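Local coordinates for protein putative RnfG subunit of electron transport complex (Thermotoga maritima, PDB 3DCZ) that probably serves as a flavin-carrying subunit of a membrane-bound complex that couples electron transfer to the translocation of ions across the membrane, at residues 26-31 and 45-50; 34-39 and 141-146. One frame throughout, in Å; residues are numbered along the deposited sequence. Where two conformers were deposited one is given.

Contact 1: 26-31 and 45-50; sequences SAIKFV and KEIEEI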
ATOM      1  N   SER A  26      -9.582  -9.093  -5.196  1.00 17.38           N
ATOM      2  CA  SER A  26      -8.576  -9.992  -4.633  0.50 16.08           C
ATOM      3  C   SER A  26      -7.449  -9.193  -3.955  1.00 16.68           C
ATOM      4  O   SER A  26      -6.997  -9.520  -2.849  1.00 16.08           O
ATOM      5  CB  SER A  26      -8.004 -10.877  -5.740  0.50 17.70           C
ATOM      6  OG  SER A  26      -6.885 -11.609  -5.282  0.50 18.46           O
ATOM      7  N   ALA A  27      -6.987  -8.136  -4.624  1.00 15.51           N
ATOM      8  CA  ALA A  27      -5.947  -7.258  -4.078  1.00 14.67           C
ATOM      9  C   ALA A  27      -6.378  -6.562  -2.804  1.00 14.18           C
ATOM     10  O   ALA A  27      -5.592  -6.438  -1.855  1.00 14.04           O
ATOM     11  CB  ALA A  27      -5.464  -6.216  -5.128  1.00 14.90           C
ATOM     12  N   ILE A  28      -7.615  -6.054  -2.783  1.00 14.18           N
ATOM     13  CA  ILE A  28      -8.093  -5.350  -1.604  1.00 15.17           C
ATOM     14  C   ILE A  28      -8.185  -6.332  -0.432  1.00 13.65           C
ATOM     15  O   ILE A  28      -7.795  -6.009   0.693  1.00 13.47           O
ATOM     16  CB  ILE A  28      -9.439  -4.700  -1.892  1.00 15.58           C
ATOM     17  CG1 ILE A  28      -9.232  -3.609  -2.930  1.00 12.53           C
ATOM     18  CG2 ILE A  28     -10.101  -4.143  -0.579  1.00 14.68           C
ATOM     19  CD1 ILE A  28     -10.564  -2.966  -3.459  1.00 15.03           C
ATOM     20  N   LYS A  29      -8.679  -7.528  -0.694  1.00 13.08           N
ATOM     21  CA  LYS A  29      -8.727  -8.580   0.339  1.00 14.93           C
ATOM     22  C   LYS A  29      -7.315  -8.891   0.841  1.00 15.03           C
ATOM     23  O   LYS A  29      -7.077  -8.964   2.062  1.00 15.09           O
ATOM     24  CB  LYS A  29      -9.366  -9.863  -0.217  1.00 15.30           C
ATOM     25  CG  LYS A  29     -10.854  -9.778  -0.436  1.00 14.94           C
ATOM     26  CD  LYS A  29     -11.398 -11.033  -1.117  1.00 17.24           C
ATOM     27  CE  LYS A  29     -12.885 -10.995  -1.232  1.00 20.09           C
ATOM     28  NZ  LYS A  29     -13.344 -12.303  -1.750  1.00 22.30           N
ATOM     29  N   PHE A  30      -6.363  -9.032  -0.086  1.00 13.78           N
ATOM     30  CA  PHE A  30      -4.999  -9.373   0.313  1.00 13.98           C
ATOM     31  C   PHE A  30      -4.393  -8.336   1.257  1.00 12.80           C
ATOM     32  O   PHE A  30      -3.811  -8.688   2.304  1.00 13.45           O
ATOM     33  CB  PHE A  30      -4.079  -9.516  -0.893  1.00 13.06           C
ATOM     34  CG  PHE A  30      -2.667  -9.795  -0.497  1.00 13.71           C
ATOM     35  CD1 PHE A  30      -2.265 -11.077  -0.186  1.00 12.96           C
ATOM     36  CD2 PHE A  30      -1.733  -8.769  -0.401  1.00 13.48           C
ATOM     37  CE1 PHE A  30      -0.999 -11.328   0.200  1.00 16.71           C
ATOM     38  CE2 PHE A  30      -0.469  -8.997   0.041  1.00 16.60           C
ATOM     39  CZ  PHE A  30      -0.074 -10.312   0.307  1.00 15.61           C
ATOM     40  N   VAL A  31      -4.573  -7.046   0.926  1.00 13.58           N
ATOM     41  CA  VAL A  31      -3.917  -5.991   1.710  1.00 14.10           C
ATOM     42  C   VAL A  31      -4.576  -5.771   3.068  1.00 14.88           C
ATOM     43  O   VAL A  31      -4.037  -5.061   3.948  1.00 14.01           O
ATOM     44  CB  VAL A  31      -3.774  -4.660   0.909  1.00 14.11           C
ATOM     45  CG1 VAL A  31      -2.860  -4.902  -0.355  1.00 15.05           C
ATOM     46  CG2 VAL A  31      -5.106  -4.094   0.533  1.00 15.11           C
ATOM     47  N   LYS A  45     -16.220 -11.461   3.619  1.00 23.13           N
ATOM     48  CA  LYS A  45     -17.504 -11.038   3.052  1.00 24.09           C
ATOM     49  C   LYS A  45     -17.813  -9.561   3.347  1.00 23.88           C
ATOM     50  O   LYS A  45     -18.400  -8.881   2.502  1.00 23.60           O
ATOM     51  CB  LYS A  45     -18.653 -11.929   3.536  1.00 26.81           C
ATOM     52  CG  LYS A  45     -18.529 -13.368   3.091  1.00 32.17           C
ATOM     53  N   GLU A  46     -17.432  -9.084   4.533  1.00 19.81           N
ATOM     54  CA  GLU A  46     -17.570  -7.682   4.880  1.00 20.91           C
ATOM     55  C   GLU A  46     -16.733  -6.835   3.922  1.00 18.73           C
ATOM     56  O   GLU A  46     -17.158  -5.786   3.474  1.00 16.06           O
ATOM     57  CB  GLU A  46     -17.179  -7.409   6.329  1.00 18.12           C
ATOM     58  CG  GLU A  46     -17.353  -5.941   6.776  1.00 23.42           C
ATOM     59  CD  GLU A  46     -16.961  -5.674   8.241  1.00 30.71           C
ATOM     60  OE1 GLU A  46     -17.092  -6.594   9.078  1.00 38.29           O
ATOM     61  OE2 GLU A  46     -16.536  -4.528   8.569  1.00 32.75           O
ATOM     62  N   ILE A  47     -15.528  -7.282   3.610  1.00 17.99           N
ATOM     63  CA  ILE A  47     -14.715  -6.531   2.654  1.00 16.58           C
ATOM     64  C   ILE A  47     -15.451  -6.391   1.312  1.00 17.69           C
ATOM     65  O   ILE A  47     -15.537  -5.290   0.770  1.00 18.47           O
ATOM     66  CB  ILE A  47     -13.332  -7.176   2.421  1.00 15.36           C
ATOM     67  CG1 ILE A  47     -12.481  -7.152   3.714  1.00 18.30           C
ATOM     68  CG2 ILE A  47     -12.632  -6.498   1.255  1.00 17.26           C
ATOM     69  CD1 ILE A  47     -11.200  -7.999   3.621  1.00 18.48           C
ATOM     70  N   GLU A  48     -15.984  -7.499   0.791  1.00 18.22           N
ATOM     71  CA  GLU A  48     -16.753  -7.503  -0.456  1.00 21.78           C
ATOM     72  C   GLU A  48     -17.911  -6.508  -0.396  1.00 20.52           C
ATOM     73  O   GLU A  48     -18.101  -5.720  -1.331  1.00 22.30           O
ATOM     74  CB  GLU A  48     -17.322  -8.903  -0.745  1.00 22.58           C
ATOM     75  CG  GLU A  48     -16.305  -9.961  -1.108  1.00 27.50           C
ATOM     76  CD  GLU A  48     -16.806 -11.397  -0.862  1.00 30.00           C
ATOM     77  OE1 GLU A  48     -18.019 -11.597  -0.580  1.00 36.33           O
ATOM     78  OE2 GLU A  48     -15.979 -12.332  -0.939  1.00 32.49           O
ATOM     79  N   GLU A  49     -18.652  -6.527   0.708  1.00 20.32           N
ATOM     80  CA  GLU A  49     -19.817  -5.661   0.853  0.50 20.21           C
ATOM     81  C   GLU A  49     -19.413  -4.188   0.861  1.00 18.48           C
ATOM     82  O   GLU A  49     -20.046  -3.355   0.192  1.00 17.85           O
ATOM     83  CB  GLU A  49     -20.605  -6.030   2.106  0.50 21.74           C
ATOM     84  CG  GLU A  49     -21.346  -7.365   1.946  0.50 26.45           C
ATOM     85  CD  GLU A  49     -21.938  -7.895   3.238  0.50 31.01           C
ATOM     86  OE1 GLU A  49     -21.794  -7.237   4.291  0.50 35.44           O
ATOM     87  OE2 GLU A  49     -22.553  -8.980   3.195  0.50 36.76           O
ATOM     88  N   ILE A  50     -18.351  -3.871   1.595  1.00 15.83           N
ATOM     89  CA  ILE A  50     -17.870  -2.493   1.676  1.00 16.90           C
ATOM     90  C   ILE A  50     -17.371  -2.006   0.316  1.00 16.45           C
ATOM     91  O   ILE A  50     -17.646  -0.886  -0.124  1.00 15.35           O
ATOM     92  CB  ILE A  50     -16.803  -2.334   2.790  1.00 15.24           C
ATOM     93  CG1 ILE A  50     -17.448  -2.438   4.182  1.00 13.75           C
ATOM     94  CG2 ILE A  50     -16.028  -1.012   2.634  1.00 20.16           C
ATOM     95  CD1 ILE A  50     -16.397  -2.572   5.270  1.00 18.38           C
TER
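Helices 26-31 and 45-50 pass each other with their axes 10.2 Å apart at closest approach and their directions 129° apart, and the backbones come nearest where the CA atoms of Lys29 and Ile47 lie 6.7 Å from each other. Ile47 points at the other helix and supplies its share of the apolar contact. Its CG2 methyl lies anti to the backbone N, CG1 taking the place beside N (chi1 -65°), and lodges 3.9 Å from CG2 of Ile28, the two isoleucines slipping past each other in opposite directions. The same methyl rests 4.1 Å from CG of Lys29, while the CD1 end of Ile47 lies over the backbone of Lys29 at its CA. Lys29 therefore gives its aliphatic root to the apolar contact and its tip to a charged one. Fully extended beyond CG, it crosses to the second helix, where NZ forms a salt bridge with OE2 of Glu48 at 2.8 Å, using the anti lone pair of that oxygen. CE of Lys29 also packs against CG of Glu48, 3.6 Å away. Glu44 makes a second salt bridge to Lys29 NZ, so the ammonium is held by two carboxylates one helical turn apart. Were Glu48 an alanine, Lys29 NZ would probably lose one of its two carboxylate mates, and the CE-to-CG packing would go with it. Ile28 also packs on Tyr74 and Phe76 of strand 67-77. Two consecutive helices joined by a loop thus lie against an antiparallel sheet, with an apolar seam bordered by an interhelical salt bridge.

Contact 2: 34-39 and 141-146; sequences DPLTGD and FFPVPP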
ATOM      1  N   ASP A  34      -3.351  -9.332   7.797  1.00 13.65           N
ATOM      2  CA  ASP A  34      -2.232  -8.945   8.617  1.00 14.07           C
ATOM      3  C   ASP A  34      -0.963  -9.614   8.098  1.00 12.69           C
ATOM      4  O   ASP A  34      -0.934 -10.848   7.926  1.00 13.53           O
ATOM      5  CB  ASP A  34      -2.541  -9.362  10.037  1.00 15.72           C
ATOM      6  CG  ASP A  34      -1.524  -8.912  11.041  1.00 19.63           C
ATOM      7  OD1 ASP A  34      -0.322  -9.124  10.871  1.00 18.60           O
ATOM      8  OD2 ASP A  34      -1.955  -8.414  12.100  1.00 28.98           O
ATOM      9  N   PRO A  35       0.081  -8.822   7.801  1.00 13.12           N
ATOM     10  CA  PRO A  35       1.271  -9.417   7.188  1.00 13.52           C
ATOM     11  C   PRO A  35       2.111 -10.262   8.161  1.00 13.70           C
ATOM     12  O   PRO A  35       2.992 -11.010   7.729  1.00 15.79           O
ATOM     13  CB  PRO A  35       2.064  -8.204   6.702  1.00 17.71           C
ATOM     14  CG  PRO A  35       1.711  -7.153   7.674  1.00 14.71           C
ATOM     15  CD  PRO A  35       0.260  -7.364   7.992  1.00 15.48           C
ATOM     16  N   LEU A  36       1.852 -10.109   9.458  1.00 13.99           N
ATOM     17  CA  LEU A  36       2.554 -10.879  10.478  1.00 13.09           C
ATOM     18  C   LEU A  36       1.830 -12.172  10.862  1.00 12.39           C
ATOM     19  O   LEU A  36       2.487 -13.179  11.089  1.00 13.29           O
ATOM     20  CB  LEU A  36       2.797 -10.023  11.710  1.00 16.19           C
ATOM     21  CG  LEU A  36       3.595  -8.727  11.500  1.00 19.47           C
ATOM     22  CD1 LEU A  36       3.887  -8.123  12.901  1.00 25.77           C
ATOM     23  CD2 LEU A  36       4.855  -8.980  10.717  1.00 23.20           C
ATOM     24  N   THR A  37       0.497 -12.142  10.957  1.00 11.80           N
ATOM     25  CA  THR A  37      -0.305 -13.327  11.332  1.00 11.59           C
ATOM     26  C   THR A  37      -0.865 -14.070  10.115  1.00 11.69           C
ATOM     27  O   THR A  37      -1.211 -15.233  10.229  1.00 13.09           O
ATOM     28  CB  THR A  37      -1.489 -12.936  12.227  1.00 14.85           C
ATOM     29  OG1 THR A  37      -2.483 -12.268  11.445  1.00 14.29           O
ATOM     30  CG2 THR A  37      -1.047 -12.053  13.411  1.00 16.95           C
ATOM     31  N   GLY A  38      -1.036 -13.368   8.986  1.00 12.79           N
ATOM     32  CA  GLY A  38      -1.675 -13.922   7.786  1.00 13.12           C
ATOM     33  C   GLY A  38      -3.196 -13.941   7.802  1.00 14.88           C
ATOM     34  O   GLY A  38      -3.838 -14.456   6.871  1.00 16.55           O
ATOM     35  N   ASP A  39      -3.792 -13.429   8.874  1.00 12.28           N
ATOM     36  CA  ASP A  39      -5.226 -13.523   9.073  1.00 13.64           C
ATOM     37  C   ASP A  39      -5.906 -12.258   8.581  1.00 12.19           C
ATOM     38  O   ASP A  39      -5.333 -11.173   8.619  1.00 13.32           O
ATOM     39  CB  ASP A  39      -5.551 -13.687  10.537  1.00 12.24           C
ATOM     40  CG  ASP A  39      -4.833 -14.864  11.178  1.00 16.21           C
ATOM     41  OD1 ASP A  39      -4.549 -15.857  10.453  1.00 15.72           O
ATOM     42  OD2 ASP A  39      -4.545 -14.780  12.394  1.00 14.46           O
ATOM     43  N   PHE A 141       8.182  -4.936   0.700  1.00 16.76           N
ATOM     44  CA  PHE A 141       7.620  -3.571   0.768  1.00 14.15           C
ATOM     45  C   PHE A 141       6.741  -3.314   2.012  1.00 15.83           C
ATOM     46  O   PHE A 141       6.292  -2.187   2.229  1.00 15.70           O
ATOM     47  CB  PHE A 141       6.783  -3.279  -0.481  1.00 14.88           C
ATOM     48  CG  PHE A 141       7.575  -3.147  -1.741  1.00 17.93           C
ATOM     49  CD1 PHE A 141       8.085  -4.275  -2.367  1.00 21.07           C
ATOM     50  CD2 PHE A 141       7.816  -1.920  -2.306  1.00 17.49           C
ATOM     51  CE1 PHE A 141       8.804  -4.175  -3.557  1.00 24.09           C
ATOM     52  CE2 PHE A 141       8.541  -1.815  -3.478  1.00 18.12           C
ATOM     53  CZ  PHE A 141       9.024  -2.931  -4.097  1.00 19.17           C
ATOM     54  N   PHE A 142       6.442  -4.338   2.805  1.00 15.20           N
ATOM     55  CA  PHE A 142       5.553  -4.163   3.955  1.00 13.02           C
ATOM     56  C   PHE A 142       5.777  -5.200   5.036  1.00 15.72           C
ATOM     57  O   PHE A 142       6.326  -6.266   4.761  1.00 15.99           O
ATOM     58  CB  PHE A 142       4.106  -4.247   3.502  1.00 13.10           C
ATOM     59  CG  PHE A 142       3.758  -5.557   2.873  1.00 13.83           C
ATOM     60  CD1 PHE A 142       3.294  -6.619   3.629  1.00 15.45           C
ATOM     61  CD2 PHE A 142       3.816  -5.703   1.510  1.00 13.41           C
ATOM     62  CE1 PHE A 142       2.920  -7.806   3.002  1.00 14.31           C
ATOM     63  CE2 PHE A 142       3.458  -6.876   0.905  1.00 13.84           C
ATOM     64  CZ  PHE A 142       3.001  -7.923   1.649  1.00 13.52           C
ATOM     65  N   PRO A 143       5.353  -4.903   6.265  1.00 13.35           N
ATOM     66  CA  PRO A 143       4.759  -3.667   6.742  1.00 14.84           C
ATOM     67  C   PRO A 143       5.862  -2.613   6.990  1.00 15.06           C
ATOM     68  O   PRO A 143       7.050  -2.968   7.123  1.00 15.17           O
ATOM     69  CB  PRO A 143       4.081  -4.093   8.041  1.00 17.36           C
ATOM     70  CG  PRO A 143       4.923  -5.186   8.556  1.00 16.14           C
ATOM     71  CD  PRO A 143       5.522  -5.869   7.364  1.00 16.05           C
ATOM     72  N   VAL A 144       5.456  -1.348   7.101  1.00 13.03           N
ATOM     73  CA  VAL A 144       6.361  -0.256   7.453  1.00 13.39           C
ATOM     74  C   VAL A 144       5.699   0.561   8.555  1.00 13.87           C
ATOM     75  O   VAL A 144       4.529   0.975   8.424  1.00 12.91           O
ATOM     76  CB  VAL A 144       6.706   0.634   6.231  1.00 11.60           C
ATOM     77  CG1 VAL A 144       7.546   1.856   6.672  1.00 14.80           C
ATOM     78  CG2 VAL A 144       7.458  -0.188   5.091  1.00 13.50           C
ATOM     79  N   PRO A 145       6.420   0.800   9.665  1.00 12.23           N
ATOM     80  CA  PRO A 145       5.811   1.528  10.773  1.00 14.20           C
ATOM     81  C   PRO A 145       5.727   3.040  10.468  1.00 13.99           C
ATOM     82  O   PRO A 145       6.287   3.528   9.489  1.00 14.54           O
ATOM     83  CB  PRO A 145       6.744   1.219  11.934  1.00 16.94           C
ATOM     84  CG  PRO A 145       8.071   0.953  11.303  1.00 16.92           C
ATOM     85  CD  PRO A 145       7.817   0.410   9.941  1.00 14.71           C
ATOM     86  N   PRO A 146       4.972   3.785  11.285  1.00 14.45           N
ATOM     87  CA  PRO A 146       4.794   5.181  11.012  1.00 13.57           C
ATOM     88  C   PRO A 146       6.069   6.012  10.829  1.00 13.64           C
ATOM     89  O   PRO A 146       6.089   6.846   9.933  1.00 14.69           O
ATOM     90  CB  PRO A 146       4.007   5.678  12.223  1.00 16.23           C
ATOM     91  CG  PRO A 146       3.361   4.500  12.777  1.00 18.16           C
ATOM     92  CD  PRO A 146       4.231   3.354  12.487  1.00 15.71           C
TER
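Pro35 meets Phe142 and Pro143 in a wholly apolar contact between two loops, with no hydrogen bond passing from 34-39 to 141-146. CB of Pro35 comes up to the edge of the Phe142 ring, close to its plane, 3.7 Å from CD1 and almost as near CE1. Phe142 has CG lodged between its own backbone N and carbonyl carbon (chi1 60°), which carries the ring across to Pro35. The next ring atom of Pro35, CG, meets Pro143: the two CG atoms are 3.9 Å apart, with CB and CD of Pro143 about as near to that atom, the pyrrolidines crossing at a slant. A cis peptide bond joins Phe142 to Pro143, and the two side chains share Pro35 as partner. At the margin, CD2 of Leu36 approaches CG of Pro143 at 4.4 Å.

Polar bonds within 34-39 shape that loop. Asp34 OD1 accepts two backbone N-H groups. Leu36 N lies 2.8 Å from Asp34 OD1 and arrives nearly along the C-O axis. Thr37 N, 3.1 Å from Asp34 OD1, comes from above the carboxylate plane, 60° out of it. Further on, the backbone N-H of Asp39 donates to Thr37 OG1 in an ST turn. Backbone bonds from Gly38 N to Asp34 O and from Asp34 N to Asp39 O close the loop, with Gly38 at positive phi. On the other segment, Phe142 O accepts from Lys170 NZ.

Outside partners tie both loops to strand 110-120, since Pro35 also touches Asn114 and the Phe142 side chain lies on Ser115 and Val116. What results is an Asx turn followed by an ST turn, the compact loop between two helices docking through its proline on the cis-proline segment that leads into helix 146-151 of the FMN-binding domain.

How the contacts relate
The centres of contacts 1 and 2 lie 16 Å apart, and their segments alternate along the chain: 26-31 is followed by 34-39, then 45-50, then 141-146. Contact 2 thus takes hold of the connection between the two helices that contact 1 pairs. The two also touch directly, through CE2 of Phe30 and CZ of Phe142, 4.0 Å apart; Phe30 points away from helix 45-50, so helix 26-31 packs on both neighbours with different flanks. Strand 110-120 meets helix 26-31 through Ala27, Phe30 and Val31, and contact 2 through Pro35 and Phe142. No FMN is present, but a 1,2-ethanediol molecule, probably from the crystallisation liquor, sits about 4 Å from the side chain of Pro35.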